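Membrane-bound lytic murein transglycosylase A (Burkholderia pseudomallei, PDB 6QK4) probably cleaves the MurNAc-GlcNAc glycosidic bonds of peptidoglycan from the chain ends, leaving a 1,6-anhydro bond on the MurNAc residue. Local coordinates at residues Ala142-Ser147 with Pro237-Phe242; Asp159-Ala164 with Ser227-Leu232; Arg196-Trp201 with Gln216-Trp221. All blocks are in the same frame, centred on the assembly; numbering follows the deposited sequence.

Interaction 1 (Ala142-Ser147 with Pro237-Phe242); sequences AQLMRS and PRFVFF
A Met-aromatic contact between M145 and F239, joined by leucine packing from L144, fastens helix 141-147 to the entry of strand 240-244 in the MltA-specific insert domain. L144 makes the larger share of the helix's contact. Its CG stands opposite the backbone N (chi1 -169°), which sends CD2 toward the two phenylalanines, 3.8 Å from F239 CD2 and 3.8 Å from F241 CZ. A leucine suits this place: one of its terminal methyls meets two rings at once. The rings also touch each other: F239 CD2 lies 3.7 Å above the plane of F241, displaced toward its rim. M145, bent at chi2 and chi3, crosses F239 at about a right angle and brings SD to 3.9 Å from F239 CE1; the sulfur sits 4.8 Å from the ring centroid and 53° off the ring normal, an oblique approach. On the helix itself, R146 NH1 donates to A142 O and forms a salt bridge with D234, while N191 holds the backbone of F239. Across the interface only carbon and sulfur atoms meet, so attraction comes from dispersion, polarisable sulfur and, for the buried L144, F239 and F241, exclusion of water; M145 flanks them on the more exposed side.

Interaction 2 (Asp159-Ala164 with Ser227-Leu232); sequences DDPIEA and SRVDAL
P161 and I162 meet V229 without any planar group between them: the pyrrolidine ring of P161 is puckered, CG endo, and that CG is the atom that reaches V229 CG1, at 4.2 Å. The flat groups nearby lie beside this apolar contact, outside it. One is the carboxylate of D160, whose OD1 is approached on its anti side by E163 N, 34° out of the carboxylate plane. The other is the indole of W221. L232 CD2 comes within 3.6 Å of W221 CZ3. R228 CB comes within 3.6 Å of W221 CH2. Both atoms sit beyond the rim of the six-membered ring, on opposite sides of its plane.

The V229 methyl CG1 has a second partner in I162 CD1, also at 4.2 Å. One methyl of V229 thus touches both the proline ring and the end of the isoleucine, which lie about 75° apart as seen from it. I162 gets there by bending: its CB does not point at the other helix, but chi2 of -71° turns CD1 that way.

Both segments begin helices here. D160 is the N-cap of helix 161-170; OD1 takes the E163 N bond at 2.9 Å and a weak, strongly bent one from I162 N. An aspartate suits a helix start because it accepts from first-turn amides and its charge would probably interact well with the helix dipole. P161 suits the next position, where a residue without an N-H costs the helix nothing.

Helix 215-224 packs against both partners, with K219 on I162 and A222 on V229. One turn on from V229, L232 packs against I198, W201 and L202 of helix 198-204. Strand 101-114 is also a neighbour, where E163 touches L111.

Interaction 3 (Arg196-Trp201 with Gln216-Trp221); sequences RSIGKW and QGIKAW
I218 meets I198 and G199 where two helices of the insert domain, 198-204 and 215-224, pack together, their closest CA atoms being 6.9 Å apart at G199 and I218. The isoleucine spreads its two arms. CD1, at the end of an extended chain (chi2 172°), rests on the helix backbone, 3.9 Å from G199 CA, while CG2 lies 4.0 Å from I198 CD1. Glycine suits its place because, lacking a side chain, it leaves the main chain itself as the packing surface. I198 holds CG1 between its backbone N and carbonyl carbon (chi1 62°), and this swings CD1 out to I218.

Further out, helix 161-170 adds to the apolar cluster: F165 touches I198, and I162 and F166 touch I218. Polar residues on the same helices have partners of their own. K219 NZ reaches Q216 OE1 at 3.2 Å, one turn back along its own helix, and forms a salt bridge with D326; W221 NE1 donates to E207. At the start of helix 198-204, S197 is the N-cap, a role its small hydroxyl suits: K200 N donates to S197 OG at 3.0 Å along a nearly straight line, 178° at the hydrogen.

All three contacts fall in the MltA-specific insert region and on one side of the chain's centre. Along the chain they nest: interaction 1 spans interaction 2, which in turn spans interaction 3. The centres of interactions 2 and 3 are about 10 Å apart, and they touch where L232 packs on I198 and W221; a long, weak ion pair links E163 and K219. The centre of interaction 1 lies about 14 Å from that of interaction 2, which it does not touch, and about 19 Å from that of interaction 3, which it joins through P237 on R196. Interactions 1 and 2 are linked by the chain itself: helix 229-234 is followed, after a short loop, by strand 240-244.

Interaction 1 (Ala142-Ser147 with Pro237-Phe242)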
ATOM      1  N   ALA A 142       1.061  28.010   4.224  1.00 29.60           N
ATOM      2  CA  ALA A 142       1.497  28.837   5.330  1.00 31.85           C
ATOM      3  C   ALA A 142       0.514  29.967   5.575  1.00 33.63           C
ATOM      4  O   ALA A 142       0.293  30.344   6.727  1.00 32.95           O
ATOM      5  CB  ALA A 142       2.893  29.377   5.049  1.00 34.96           C
ATOM      6  N   GLN A 143      -0.111  30.475   4.510  1.00 33.33           N
ATOM      7  CA  GLN A 143      -1.048  31.586   4.657  1.00 35.64           C
ATOM      8  C   GLN A 143      -2.447  31.071   4.931  1.00 36.99           C
ATOM      9  O   GLN A 143      -3.189  31.689   5.690  1.00 37.73           O
ATOM     10  CB  GLN A 143      -1.044  32.463   3.410  1.00 37.22           C
ATOM     11  CG  GLN A 143       0.159  33.457   3.375  1.00 41.20           C
ATOM     12  CD  GLN A 143       1.523  32.775   3.382  1.00 39.87           C
ATOM     13  OE1 GLN A 143       2.369  33.050   4.257  1.00 37.70           O
ATOM     14  NE2 GLN A 143       1.770  31.917   2.385  1.00 40.02           N
ATOM     15  N   LEU A 144      -2.801  29.931   4.324  1.00 36.59           N
ATOM     16  CA  LEU A 144      -4.056  29.276   4.650  1.00 36.81           C
ATOM     17  C   LEU A 144      -4.169  29.031   6.154  1.00 38.38           C
ATOM     18  O   LEU A 144      -5.200  29.342   6.774  1.00 34.69           O
ATOM     19  CB  LEU A 144      -4.139  27.958   3.867  1.00 35.25           C
ATOM     20  CG  LEU A 144      -5.440  27.214   3.837  1.00 45.68           C
ATOM     21  CD1 LEU A 144      -6.505  28.083   3.253  1.00 48.09           C
ATOM     22  CD2 LEU A 144      -5.181  25.997   2.953  1.00 47.11           C
ATOM     23  N   MET A 145      -3.103  28.482   6.761  1.00 38.52           N
ATOM     24  CA  MET A 145      -3.114  28.212   8.191  1.00 36.57           C
ATOM     25  C   MET A 145      -3.154  29.483   9.026  1.00 40.75           C
ATOM     26  O   MET A 145      -3.574  29.416  10.183  1.00 42.47           O
ATOM     27  CB  MET A 145      -1.903  27.369   8.611  1.00 37.84           C
ATOM     28  CG  MET A 145      -1.863  25.916   8.022  1.00 44.09           C
ATOM     29  SD  MET A 145      -3.029  24.904   8.926  1.00 49.82           S
ATOM     30  CE  MET A 145      -2.555  25.236  10.626  1.00 51.65           C
ATOM     31  N   ARG A 146      -2.744  30.638   8.469  1.00 31.54           N
ATOM     32  CA  ARG A 146      -2.675  31.865   9.235  1.00 33.81           C
ATOM     33  C   ARG A 146      -3.863  32.776   9.015  1.00 38.07           C
ATOM     34  O   ARG A 146      -4.097  33.674   9.832  1.00 41.73           O
ATOM     35  CB  ARG A 146      -1.377  32.621   8.889  1.00 34.84           C
ATOM     36  CG  ARG A 146      -0.129  31.866   9.373  1.00 36.66           C
ATOM     37  CD  ARG A 146       1.205  32.466   8.983  1.00 32.93           C
ATOM     38  NE  ARG A 146       2.300  31.978   9.830  1.00 30.66           N
ATOM     39  CZ  ARG A 146       2.883  30.777   9.670  1.00 30.79           C
ATOM     40  NH1 ARG A 146       2.524  29.952   8.665  1.00 32.10           N
ATOM     41  NH2 ARG A 146       3.872  30.437  10.496  1.00 34.18           N
ATOM     42  N   SER A 147      -4.600  32.583   7.931  1.00 37.70           N
ATOM     43  CA  SER A 147      -5.730  33.470   7.604  1.00 43.72           C
ATOM     44  C   SER A 147      -6.901  33.370   8.596  1.00 44.12           C
ATOM     45  O   SER A 147      -7.692  34.320   8.706  1.00 47.38           O
ATOM     46  CB  SER A 147      -6.223  33.154   6.182  1.00 41.91           C
ATOM     47  OG  SER A 147      -6.854  31.884   6.145  1.00 39.94           O
ATOM     48  N   PRO A 237       3.902  24.342  -0.200  1.00 42.24           N
ATOM     49  CA  PRO A 237       2.691  25.170  -0.321  1.00 43.04           C
ATOM     50  C   PRO A 237       1.418  24.363  -0.485  1.00 41.64           C
ATOM     51  O   PRO A 237       0.329  24.879  -0.185  1.00 37.86           O
ATOM     52  CB  PRO A 237       2.970  26.053  -1.550  1.00 45.78           C
ATOM     53  CG  PRO A 237       4.032  25.363  -2.302  1.00 45.50           C
ATOM     54  CD  PRO A 237       4.842  24.524  -1.323  1.00 43.46           C
ATOM     55  N   ARG A 238       1.508  23.108  -0.922  1.00 40.01           N
ATOM     56  CA  ARG A 238       0.293  22.331  -1.096  1.00 39.97           C
ATOM     57  C   ARG A 238      -0.336  21.976   0.251  1.00 36.92           C
ATOM     58  O   ARG A 238       0.371  21.722   1.237  1.00 38.38           O
ATOM     59  CB  ARG A 238       0.600  21.063  -1.894  1.00 40.86           C
ATOM     60  CG  ARG A 238      -0.635  20.368  -2.378  1.00 45.85           C
ATOM     61  CD  ARG A 238      -0.230  19.211  -3.246  1.00 50.92           C
ATOM     62  NE  ARG A 238      -1.368  18.584  -3.908  1.00 56.07           N
ATOM     63  CZ  ARG A 238      -2.082  19.134  -4.895  1.00 60.74           C
ATOM     64  NH1 ARG A 238      -1.804  20.363  -5.345  1.00 62.73           N
ATOM     65  NH2 ARG A 238      -3.096  18.459  -5.429  1.00 61.44           N
ATOM     66  N   PHE A 239      -1.670  21.983   0.278  1.00 32.36           N
ATOM     67  CA  PHE A 239      -2.496  21.672   1.451  1.00 31.59           C
ATOM     68  C   PHE A 239      -3.689  20.811   1.043  1.00 36.92           C
ATOM     69  O   PHE A 239      -4.500  21.219   0.203  1.00 38.49           O
ATOM     70  CB  PHE A 239      -3.005  22.945   2.161  1.00 30.89           C
ATOM     71  CG  PHE A 239      -3.412  22.695   3.577  1.00 31.72           C
ATOM     72  CD1 PHE A 239      -2.446  22.710   4.592  1.00 30.47           C
ATOM     73  CD2 PHE A 239      -4.717  22.357   3.889  1.00 32.47           C
ATOM     74  CE1 PHE A 239      -2.824  22.448   5.914  1.00 28.70           C
ATOM     75  CE2 PHE A 239      -5.104  22.065   5.195  1.00 34.05           C
ATOM     76  CZ  PHE A 239      -4.143  22.095   6.206  1.00 31.52           C
ATOM     77  N   VAL A 240      -3.864  19.661   1.702  1.00 34.71           N
ATOM     78  CA  VAL A 240      -4.896  18.705   1.331  1.00 35.27           C
ATOM     79  C   VAL A 240      -5.940  18.635   2.431  1.00 30.93           C
ATOM     80  O   VAL A 240      -5.603  18.603   3.618  1.00 29.98           O
ATOM     81  CB  VAL A 240      -4.253  17.332   1.069  1.00 34.30           C
ATOM     82  CG1 VAL A 240      -5.307  16.222   0.874  1.00 35.83           C
ATOM     83  CG2 VAL A 240      -3.255  17.436  -0.094  1.00 32.87           C
ATOM     84  N   PHE A 241      -7.213  18.616   2.029  1.00 31.25           N
ATOM     85  CA  PHE A 241      -8.358  18.522   2.911  1.00 32.20           C
ATOM     86  C   PHE A 241      -8.917  17.112   2.865  1.00 32.98           C
ATOM     87  O   PHE A 241      -8.587  16.325   1.980  1.00 35.28           O
ATOM     88  CB  PHE A 241      -9.440  19.504   2.497  1.00 31.71           C
ATOM     89  CG  PHE A 241      -8.966  20.924   2.492  1.00 32.78           C
ATOM     90  CD1 PHE A 241      -8.941  21.638   3.672  1.00 36.08           C
ATOM     91  CD2 PHE A 241      -8.493  21.500   1.324  1.00 37.18           C
ATOM     92  CE1 PHE A 241      -8.494  22.974   3.689  1.00 39.02           C
ATOM     93  CE2 PHE A 241      -8.045  22.807   1.318  1.00 40.33           C
ATOM     94  CZ  PHE A 241      -8.048  23.549   2.505  1.00 41.56           C
ATOM     95  N   PHE A 242      -9.775  16.814   3.825  1.00 33.54           N
ATOM     96  CA  PHE A 242     -10.268  15.453   4.014  1.00 34.31           C
ATOM     97  C   PHE A 242     -11.780  15.435   4.189  1.00 35.15           C
ATOM     98  O   PHE A 242     -12.403  16.419   4.599  1.00 33.76           O
ATOM     99  CB  PHE A 242      -9.628  14.799   5.247  1.00 33.84           C
ATOM    100  CG  PHE A 242      -8.155  14.635   5.113  1.00 30.98           C
ATOM    101  CD1 PHE A 242      -7.643  13.535   4.419  1.00 27.58           C
ATOM    102  CD2 PHE A 242      -7.279  15.567   5.636  1.00 29.97           C
ATOM    103  CE1 PHE A 242      -6.236  13.384   4.262  1.00 27.93           C
ATOM    104  CE2 PHE A 242      -5.877  15.432   5.497  1.00 28.43           C
ATOM    105  CZ  PHE A 242      -5.363  14.350   4.814  1.00 29.61           C
TER

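Interaction 2 (Asp159-Ala164 with Ser227-Leu232)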
ATOM      1  N   ASP A 159      -1.904  13.046  16.598  1.00 34.71           N
ATOM      2  CA  ASP A 159      -0.780  12.833  17.500  1.00 40.26           C
ATOM      3  C   ASP A 159       0.483  13.550  17.074  1.00 40.26           C
ATOM      4  O   ASP A 159       1.355  13.837  17.907  1.00 38.57           O
ATOM      5  CB  ASP A 159      -0.441  11.327  17.442  1.00 47.80           C
ATOM      6  CG  ASP A 159      -0.338  10.742  18.748  1.00 54.23           C
ATOM      7  OD1 ASP A 159      -0.552  11.510  19.706  1.00 64.57           O
ATOM      8  OD2 ASP A 159      -0.021   9.557  18.833  1.00 47.41           O
ATOM      9  N   ASP A 160       0.626  13.787  15.772  1.00 36.97           N
ATOM     10  CA  ASP A 160       1.926  14.076  15.223  1.00 36.18           C
ATOM     11  C   ASP A 160       1.734  14.923  13.966  1.00 34.50           C
ATOM     12  O   ASP A 160       0.912  14.554  13.107  1.00 34.17           O
ATOM     13  CB  ASP A 160       2.635  12.765  14.884  1.00 44.00           C
ATOM     14  CG  ASP A 160       4.062  12.974  14.486  1.00 50.68           C
ATOM     15  OD1 ASP A 160       4.292  13.533  13.404  1.00 49.17           O
ATOM     16  OD2 ASP A 160       4.948  12.610  15.286  1.00 54.77           O
ATOM     17  N   PRO A 161       2.475  16.021  13.809  1.00 33.30           N
ATOM     18  CA  PRO A 161       2.244  16.909  12.648  1.00 34.68           C
ATOM     19  C   PRO A 161       2.922  16.349  11.404  1.00 33.33           C
ATOM     20  O   PRO A 161       2.466  16.624  10.286  1.00 33.93           O
ATOM     21  CB  PRO A 161       2.844  18.253  13.101  1.00 34.80           C
ATOM     22  CG  PRO A 161       3.911  17.873  14.066  1.00 36.11           C
ATOM     23  CD  PRO A 161       3.391  16.614  14.791  1.00 35.34           C
ATOM     24  N   ILE A 162       3.977  15.549  11.597  1.00 33.28           N
ATOM     25  CA  ILE A 162       4.643  14.875  10.473  1.00 31.56           C
ATOM     26  C   ILE A 162       3.758  13.772   9.902  1.00 30.95           C
ATOM     27  O   ILE A 162       3.604  13.652   8.680  1.00 29.90           O
ATOM     28  CB  ILE A 162       6.021  14.307  10.889  1.00 35.50           C
ATOM     29  CG1 ILE A 162       6.906  15.383  11.529  1.00 40.00           C
ATOM     30  CG2 ILE A 162       6.714  13.624   9.690  1.00 33.14           C
ATOM     31  CD1 ILE A 162       7.403  16.416  10.563  1.00 40.51           C
ATOM     32  N   GLU A 163       3.134  12.961  10.768  1.00 31.22           N
ATOM     33  CA  GLU A 163       2.147  12.001  10.280  1.00 29.19           C
ATOM     34  C   GLU A 163       0.984  12.675   9.555  1.00 28.72           C
ATOM     35  O   GLU A 163       0.498  12.150   8.550  1.00 28.34           O
ATOM     36  CB  GLU A 163       1.616  11.147  11.428  1.00 30.43           C
ATOM     37  CG  GLU A 163       2.711  10.371  12.126  1.00 36.63           C
ATOM     38  CD  GLU A 163       2.221   9.458  13.243  1.00 42.09           C
ATOM     39  OE1 GLU A 163       1.042   9.079  13.255  1.00 42.72           O
ATOM     40  OE2 GLU A 163       3.059   9.103  14.112  1.00 46.46           O
ATOM     41  N   ALA A 164       0.478  13.800  10.085  1.00 30.66           N
ATOM     42  CA  ALA A 164      -0.596  14.521   9.409  1.00 30.26           C
ATOM     43  C   ALA A 164      -0.162  14.957   8.014  1.00 31.50           C
ATOM     44  O   ALA A 164      -0.911  14.830   7.041  1.00 30.79           O
ATOM     45  CB  ALA A 164      -0.996  15.758  10.243  1.00 30.79           C
ATOM     46  N   SER A 227      11.342  23.428  17.460  1.00 55.39           N
ATOM     47  CA  SER A 227      11.035  24.810  17.124  1.00 54.36           C
ATOM     48  C   SER A 227      11.260  25.128  15.648  1.00 52.47           C
ATOM     49  O   SER A 227      11.029  26.271  15.231  1.00 52.50           O
ATOM     50  CB  SER A 227      11.875  25.747  17.995  1.00 53.48           C
ATOM     51  OG  SER A 227      13.257  25.712  17.645  1.00 54.14           O
ATOM     52  N   ARG A 228      11.711  24.159  14.850  1.00 48.54           N
ATOM     53  CA  ARG A 228      11.824  24.340  13.409  1.00 44.41           C
ATOM     54  C   ARG A 228      10.743  23.592  12.627  1.00 41.67           C
ATOM     55  O   ARG A 228      10.690  23.708  11.388  1.00 37.49           O
ATOM     56  CB  ARG A 228      13.190  23.864  12.937  1.00 43.28           C
ATOM     57  CG  ARG A 228      14.348  24.785  13.379  1.00 48.64           C
ATOM     58  CD  ARG A 228      15.337  24.844  12.236  1.00 49.00           C
ATOM     59  NE  ARG A 228      16.585  24.169  12.500  1.00 53.80           N
ATOM     60  CZ  ARG A 228      17.457  23.849  11.546  1.00 55.91           C
ATOM     61  NH1 ARG A 228      17.166  24.103  10.259  1.00 54.67           N
ATOM     62  NH2 ARG A 228      18.604  23.251  11.887  1.00 60.65           N
ATOM     63  N   VAL A 229       9.896  22.810  13.301  1.00 38.89           N
ATOM     64  CA  VAL A 229       9.024  21.902  12.550  1.00 38.72           C
ATOM     65  C   VAL A 229       8.001  22.693  11.748  1.00 37.20           C
ATOM     66  O   VAL A 229       7.751  22.400  10.570  1.00 34.94           O
ATOM     67  CB  VAL A 229       8.342  20.894  13.491  1.00 39.23           C
ATOM     68  CG1 VAL A 229       7.306  20.044  12.721  1.00 38.11           C
ATOM     69  CG2 VAL A 229       9.367  19.986  14.109  1.00 40.40           C
ATOM     70  N   ASP A 230       7.386  23.706  12.368  1.00 38.75           N
ATOM     71  CA  ASP A 230       6.320  24.414  11.663  1.00 41.07           C
ATOM     72  C   ASP A 230       6.840  25.040  10.376  1.00 37.47           C
ATOM     73  O   ASP A 230       6.180  24.961   9.322  1.00 36.21           O
ATOM     74  CB  ASP A 230       5.708  25.495  12.553  1.00 48.08           C
ATOM     75  CG  ASP A 230       4.693  24.937  13.546  1.00 55.67           C
ATOM     76  OD1 ASP A 230       4.443  23.711  13.537  1.00 56.53           O
ATOM     77  OD2 ASP A 230       4.160  25.740  14.341  1.00 60.81           O
ATOM     78  N   ALA A 231       8.006  25.689  10.458  1.00 37.86           N
ATOM     79  CA  ALA A 231       8.615  26.307   9.274  1.00 37.18           C
ATOM     80  C   ALA A 231       8.982  25.280   8.209  1.00 35.97           C
ATOM     81  O   ALA A 231       8.892  25.573   7.009  1.00 33.48           O
ATOM     82  CB  ALA A 231       9.852  27.120   9.664  1.00 38.03           C
ATOM     83  N   LEU A 232       9.398  24.076   8.605  1.00 35.79           N
ATOM     84  CA  LEU A 232       9.688  23.068   7.587  1.00 34.53           C
ATOM     85  C   LEU A 232       8.428  22.689   6.831  1.00 34.27           C
ATOM     86  O   LEU A 232       8.419  22.612   5.591  1.00 34.33           O
ATOM     87  CB  LEU A 232      10.312  21.827   8.232  1.00 36.40           C
ATOM     88  CG  LEU A 232      10.563  20.577   7.346  1.00 40.40           C
ATOM     89  CD1 LEU A 232      11.505  20.845   6.147  1.00 41.56           C
ATOM     90  CD2 LEU A 232      11.058  19.398   8.229  1.00 37.38           C
TER

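Interaction 3 (Arg196-Trp201 with Gln216-Trp221)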
ATOM      1  N   ARG A 196       5.968  20.355  -2.643  1.00 44.66           N
ATOM      2  CA  ARG A 196       7.419  20.429  -2.485  1.00 46.23           C
ATOM      3  C   ARG A 196       7.812  19.551  -1.314  1.00 46.90           C
ATOM      4  O   ARG A 196       7.398  19.806  -0.178  1.00 44.78           O
ATOM      5  CB  ARG A 196       7.906  21.868  -2.252  1.00 48.02           C
ATOM      6  CG  ARG A 196       7.382  22.856  -3.255  1.00 54.28           C
ATOM      7  CD  ARG A 196       8.183  24.135  -3.260  1.00 63.19           C
ATOM      8  NE  ARG A 196       7.553  25.112  -4.150  1.00 71.26           N
ATOM      9  CZ  ARG A 196       7.502  26.423  -3.927  1.00 76.67           C
ATOM     10  NH1 ARG A 196       8.070  26.941  -2.841  1.00 78.31           N
ATOM     11  NH2 ARG A 196       6.897  27.221  -4.805  1.00 79.15           N
ATOM     12  N   SER A 197       8.648  18.558  -1.575  1.00 46.02           N
ATOM     13  CA  SER A 197       8.952  17.569  -0.557  1.00 44.91           C
ATOM     14  C   SER A 197       9.841  18.136   0.558  1.00 40.88           C
ATOM     15  O   SER A 197      10.938  18.653   0.311  1.00 40.80           O
ATOM     16  CB  SER A 197       9.627  16.354  -1.212  1.00 46.00           C
ATOM     17  OG  SER A 197      10.545  15.825  -0.288  1.00 45.99           O
ATOM     18  N   ILE A 198       9.393  17.981   1.808  1.00 37.44           N
ATOM     19  CA  ILE A 198      10.219  18.384   2.933  1.00 33.78           C
ATOM     20  C   ILE A 198      11.432  17.472   3.109  1.00 36.78           C
ATOM     21  O   ILE A 198      12.435  17.891   3.689  1.00 37.35           O
ATOM     22  CB  ILE A 198       9.378  18.471   4.213  1.00 33.44           C
ATOM     23  CG1 ILE A 198       8.775  17.084   4.586  1.00 33.28           C
ATOM     24  CG2 ILE A 198       8.292  19.507   4.018  1.00 31.88           C
ATOM     25  CD1 ILE A 198       8.041  17.070   5.965  1.00 34.97           C
ATOM     26  N   GLY A 199      11.365  16.214   2.660  1.00 37.77           N
ATOM     27  CA  GLY A 199      12.567  15.393   2.708  1.00 36.09           C
ATOM     28  C   GLY A 199      13.678  15.951   1.828  1.00 36.39           C
ATOM     29  O   GLY A 199      14.840  16.000   2.230  1.00 39.27           O
ATOM     30  N   LYS A 200      13.337  16.306   0.591  1.00 38.56           N
ATOM     31  CA  LYS A 200      14.294  16.941  -0.303  1.00 42.60           C
ATOM     32  C   LYS A 200      14.834  18.245   0.278  1.00 46.43           C
ATOM     33  O   LYS A 200      16.019  18.580   0.107  1.00 47.44           O
ATOM     34  CB  LYS A 200      13.621  17.193  -1.655  1.00 46.74           C
ATOM     35  CG  LYS A 200      14.518  17.922  -2.645  1.00 52.15           C
ATOM     36  CD  LYS A 200      13.868  17.959  -4.022  1.00 56.16           C
ATOM     37  CE  LYS A 200      14.734  18.728  -5.022  1.00 60.58           C
ATOM     38  NZ  LYS A 200      14.238  18.473  -6.424  1.00 62.51           N
ATOM     39  N   TRP A 201      13.990  18.994   0.982  1.00 42.79           N
ATOM     40  CA  TRP A 201      14.489  20.202   1.621  1.00 42.57           C
ATOM     41  C   TRP A 201      15.532  19.866   2.679  1.00 44.78           C
ATOM     42  O   TRP A 201      16.592  20.513   2.744  1.00 47.91           O
ATOM     43  CB  TRP A 201      13.330  21.000   2.233  1.00 36.83           C
ATOM     44  CG  TRP A 201      13.743  22.410   2.537  1.00 37.27           C
ATOM     45  CD1 TRP A 201      13.573  23.501   1.748  1.00 38.73           C
ATOM     46  CD2 TRP A 201      14.429  22.841   3.693  1.00 38.06           C
ATOM     47  NE1 TRP A 201      14.086  24.613   2.359  1.00 40.95           N
ATOM     48  CE2 TRP A 201      14.635  24.239   3.560  1.00 41.38           C
ATOM     49  CE3 TRP A 201      14.865  22.200   4.860  1.00 39.03           C
ATOM     50  CZ2 TRP A 201      15.264  24.975   4.523  1.00 41.86           C
ATOM     51  CZ3 TRP A 201      15.506  22.934   5.813  1.00 39.29           C
ATOM     52  CH2 TRP A 201      15.713  24.315   5.642  1.00 40.99           C
ATOM     53  N   GLN A 216      10.518   8.092   8.893  1.00 38.40           N
ATOM     54  CA  GLN A 216      11.083   7.966  10.235  1.00 40.73           C
ATOM     55  C   GLN A 216      12.241   8.924  10.459  1.00 41.86           C
ATOM     56  O   GLN A 216      12.394   9.448  11.566  1.00 44.18           O
ATOM     57  CB  GLN A 216      11.516   6.538  10.514  1.00 47.82           C
ATOM     58  CG  GLN A 216      10.339   5.659  10.886  1.00 51.29           C
ATOM     59  CD  GLN A 216       9.537   6.185  12.077  1.00 56.30           C
ATOM     60  OE1 GLN A 216       8.287   6.123  12.080  1.00 57.87           O
ATOM     61  NE2 GLN A 216      10.251   6.692  13.107  1.00 56.43           N
ATOM     62  N   GLY A 217      13.071   9.173   9.439  1.00 35.35           N
ATOM     63  CA  GLY A 217      14.198  10.092   9.641  1.00 34.29           C
ATOM     64  C   GLY A 217      13.731  11.528   9.809  1.00 38.51           C
ATOM     65  O   GLY A 217      14.309  12.308  10.592  1.00 39.79           O
ATOM     66  N   ILE A 218      12.663  11.890   9.092  1.00 36.91           N
ATOM     67  CA  ILE A 218      12.091  13.220   9.218  1.00 35.32           C
ATOM     68  C   ILE A 218      11.480  13.395  10.605  1.00 39.76           C
ATOM     69  O   ILE A 218      11.704  14.418  11.278  1.00 39.07           O
ATOM     70  CB  ILE A 218      11.066  13.442   8.093  1.00 31.61           C
ATOM     71  CG1 ILE A 218      11.781  13.406   6.716  1.00 31.29           C
ATOM     72  CG2 ILE A 218      10.247  14.761   8.357  1.00 33.33           C
ATOM     73  CD1 ILE A 218      10.843  13.432   5.543  1.00 32.96           C
ATOM     74  N   LYS A 219      10.736  12.385  11.076  1.00 40.98           N
ATOM     75  CA  LYS A 219      10.214  12.436  12.446  1.00 44.15           C
ATOM     76  C   LYS A 219      11.341  12.601  13.452  1.00 47.59           C
ATOM     77  O   LYS A 219      11.181  13.285  14.471  1.00 51.83           O
ATOM     78  CB  LYS A 219       9.433  11.166  12.789  1.00 42.66           C
ATOM     79  CG  LYS A 219       8.046  11.032  12.202  1.00 44.70           C
ATOM     80  CD  LYS A 219       7.278   9.928  12.952  1.00 49.07           C
ATOM     81  CE  LYS A 219       6.052   9.476  12.203  1.00 48.14           C
ATOM     82  NZ  LYS A 219       5.759   7.994  12.278  1.00 44.87           N
ATOM     83  N   ALA A 220      12.487  11.965  13.201  1.00 46.50           N
ATOM     84  CA  ALA A 220      13.559  12.041  14.179  1.00 47.45           C
ATOM     85  C   ALA A 220      14.142  13.445  14.196  1.00 49.32           C
ATOM     86  O   ALA A 220      14.332  14.050  15.265  1.00 52.29           O
ATOM     87  CB  ALA A 220      14.630  10.994  13.870  1.00 47.11           C
ATOM     88  N   TRP A 221      14.394  13.992  13.005  1.00 48.01           N
ATOM     89  CA  TRP A 221      14.862  15.370  12.889  1.00 47.97           C
ATOM     90  C   TRP A 221      13.901  16.352  13.550  1.00 49.83           C
ATOM     91  O   TRP A 221      14.337  17.320  14.184  1.00 51.86           O
ATOM     92  CB  TRP A 221      15.052  15.723  11.419  1.00 46.44           C
ATOM     93  CG  TRP A 221      15.629  17.082  11.220  1.00 48.53           C
ATOM     94  CD1 TRP A 221      16.954  17.408  11.048  1.00 49.17           C
ATOM     95  CD2 TRP A 221      14.900  18.312  11.149  1.00 52.96           C
ATOM     96  NE1 TRP A 221      17.092  18.776  10.889  1.00 51.47           N
ATOM     97  CE2 TRP A 221      15.846  19.351  10.948  1.00 53.09           C
ATOM     98  CE3 TRP A 221      13.540  18.640  11.246  1.00 53.71           C
ATOM     99  CZ2 TRP A 221      15.463  20.687  10.832  1.00 52.59           C
ATOM    100  CZ3 TRP A 221      13.163  19.968  11.134  1.00 54.33           C
ATOM    101  CH2 TRP A 221      14.119  20.971  10.925  1.00 51.26           C
TER